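Local coordinates for protein putative immunoglobulin A1 protease (Bacteroides ovatus, PDB 3N6Z) that is a putative immunoglobulin A1 protease, probably a hydrolase, built largely of parallel beta strands, consistent with a beta-solenoid, at residues 314-319 / 326-331. Residues are numbered along the deposited sequence; the frame is centred on the assembly and turned at random.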
loop_
_atom_site.group_PDB
_atom_site.type_symbol
_atom_site.label_atom_id
_atom_site.label_comp_id
_atom_site.label_asym_id
_atom_site.label_seq_id
_atom_site.Cartn_x
_atom_site.Cartn_y
_atom_site.Cartn_z
ATOM N N ILE A 314 -19.795 -15.694 7.695
ATOM C CA ILE A 314 -18.965 -16.232 8.771
ATOM C C ILE A 314 -19.052 -15.267 9.948
ATOM O O ILE A 314 -19.096 -14.063 9.727
ATOM C CB ILE A 314 -17.452 -16.295 8.326
ATOM C CG1 ILE A 314 -17.276 -17.198 7.101
ATOM C CG2 ILE A 314 -16.505 -16.719 9.471
ATOM C CD1 ILE A 314 -17.922 -18.561 7.194
ATOM N N THR A 315 -19.072 -15.809 11.155
ATOM C CA THR A 315 -18.919 -15.036 12.360
ATOM C C THR A 315 -17.436 -15.016 12.691
ATOM O O THR A 315 -16.693 -15.956 12.343
ATOM C CB THR A 315 -19.672 -15.702 13.487
ATOM O OG1 THR A 315 -19.112 -17.002 13.693
ATOM C CG2 THR A 315 -21.157 -15.792 13.113
ATOM N N ALA A 316 -16.988 -13.917 13.290
ATOM C CA ALA A 316 -15.656 -13.867 13.873
ATOM C C ALA A 316 -15.724 -13.516 15.343
ATOM O O ALA A 316 -16.464 -12.613 15.740
ATOM C CB ALA A 316 -14.822 -12.796 13.121
ATOM N N SER A 317 -14.891 -14.172 16.128
ATOM C CA SER A 317 -14.811 -13.946 17.567
ATOM C C SER A 317 -13.683 -12.977 17.898
ATOM O O SER A 317 -12.644 -12.989 17.255
ATOM C CB SER A 317 -14.567 -15.263 18.305
ATOM O OG SER A 317 -15.645 -16.157 18.111
ATOM N N ASP A 318 -13.882 -12.156 18.917
ATOM C CA ASP A 318 -12.847 -11.235 19.364
ATOM C C ASP A 318 -11.609 -11.966 19.899
ATOM O O ASP A 318 -11.715 -12.950 20.632
ATOM C CB ASP A 318 -13.353 -10.309 20.467
ATOM C CG ASP A 318 -14.346 -9.265 20.016
ATOM O OD1 ASP A 318 -14.521 -9.020 18.804
ATOM O OD2 ASP A 318 -14.958 -8.644 20.942
ATOM N N GLU A 319 -10.436 -11.461 19.544
ATOM C CA GLU A 319 -9.168 -11.971 20.034
ATOM C C GLU A 319 -8.118 -10.895 19.857
ATOM O O GLU A 319 -8.247 -10.016 19.002
ATOM C CB GLU A 319 -8.785 -13.270 19.306
ATOM C CG GLU A 319 -8.806 -13.099 17.770
ATOM C CD GLU A 319 -8.494 -14.356 16.982
ATOM O OE1 GLU A 319 -8.395 -15.452 17.565
ATOM O OE2 GLU A 319 -8.372 -14.243 15.750
ATOM N N THR A 326 -6.037 -17.439 11.072
ATOM C CA THR A 326 -6.579 -16.101 10.967
ATOM C C THR A 326 -6.420 -15.327 12.253
ATOM O O THR A 326 -6.258 -15.893 13.343
ATOM C CB THR A 326 -8.085 -16.122 10.561
ATOM O OG1 THR A 326 -8.887 -16.738 11.582
ATOM C CG2 THR A 326 -8.317 -16.835 9.216
ATOM N N PHE A 327 -6.458 -14.003 12.130
ATOM C CA PHE A 327 -6.516 -13.121 13.290
ATOM C C PHE A 327 -7.638 -12.125 13.066
ATOM O O PHE A 327 -7.628 -11.428 12.051
ATOM C CB PHE A 327 -5.179 -12.406 13.512
ATOM C CG PHE A 327 -5.219 -11.393 14.646
ATOM C CD1 PHE A 327 -5.688 -11.756 15.902
ATOM C CD2 PHE A 327 -4.803 -10.086 14.443
ATOM C CE1 PHE A 327 -5.707 -10.824 16.939
ATOM C CE2 PHE A 327 -4.835 -9.160 15.456
ATOM C CZ PHE A 327 -5.304 -9.517 16.690
ATOM N N HIS A 328 -8.540 -12.013 14.056
ATOM C CA HIS A 328 -9.746 -11.204 13.892
ATOM C C HIS A 328 -9.744 -9.890 14.665
ATOM O O HIS A 328 -10.601 -9.056 14.425
ATOM C CB HIS A 328 -10.965 -11.990 14.342
ATOM C CG HIS A 328 -11.289 -13.157 13.467
ATOM N ND1 HIS A 328 -11.331 -13.083 12.083
ATOM C CD2 HIS A 328 -11.601 -14.431 13.795
ATOM C CE1 HIS A 328 -11.671 -14.275 11.611
ATOM N NE2 HIS A 328 -11.862 -15.103 12.634
ATOM N N GLY A 329 -8.803 -9.686 15.598
ATOM C CA GLY A 329 -8.872 -8.474 16.394
ATOM C C GLY A 329 -10.170 -8.379 17.215
ATOM O O GLY A 329 -10.842 -9.376 17.420
ATOM N N VAL A 330 -10.468 -7.174 17.685
ATOM C CA VAL A 330 -11.591 -6.909 18.574
ATOM C C VAL A 330 -12.608 -5.992 17.900
ATOM O O VAL A 330 -12.240 -4.935 17.390
ATOM C CB VAL A 330 -11.079 -6.272 19.882
ATOM C CG1 VAL A 330 -12.252 -5.791 20.770
ATOM C CG2 VAL A 330 -10.139 -7.268 20.624
ATOM N N ALA A 331 -13.870 -6.370 17.921
ATOM C CA ALA A 331 -14.912 -5.571 17.316
ATOM C C ALA A 331 -15.155 -4.240 18.038
ATOM O O ALA A 331 -15.133 -4.171 19.274
ATOM C CB ALA A 331 -16.209 -6.372 17.200
HETATM O O HOH W 1 -15.940 -6.104 20.912
HETATM O O HOH W 2 -9.059 -16.646 14.430
#
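Three direct hydrogen bonds tie Asp318 and Glu319 to the backbone of 328-331, two of them made by carboxylates. Asp318 OD1 accepts the amide N of Ala331 at 2.9 Å, the donor lying above the carboxylate plane, and the same oxygen forms a salt bridge with Arg285. Glu319 reaches the other way: its chain runs extended beyond CG (chi2 -178°), sliding past the Phe327 ring, and OE2 takes the His328 N at 2.8 Å on its anti lone pair, a bent bond (143°). Between them, Glu319 N donates to Gly329 O at 3.0 Å, and the CA of Asp318 adds a CA-H...O contact to that same carbonyl.

Two waters extend the polar seam. One donates to both Asp318 OD2 and Ala331 O; the other donates to Glu319 OE2 and is hydrogen-bonded to Thr326 OG1.

The methyl CB of Ala316 sits 3.5 Å above the centre of the His328 imidazole, a CH-pi contact over one face, while Glu319 CG packs 3.9 Å from Phe327 CD1, carboxylate and ring planes 26° apart.

The contact folds the loop after strand 312-314 against the start of strand 330-332, an outermost strand of a parallel sheet. Between the segments, carboxylate-to-amide bonds and one main-chain bond replace regular strand pairing, while Val330 pairs with strand 299-302. Arg285, bound to Asp318 OD1 and the His328 and Gly329 carbonyls, links both segments through one guanidinium.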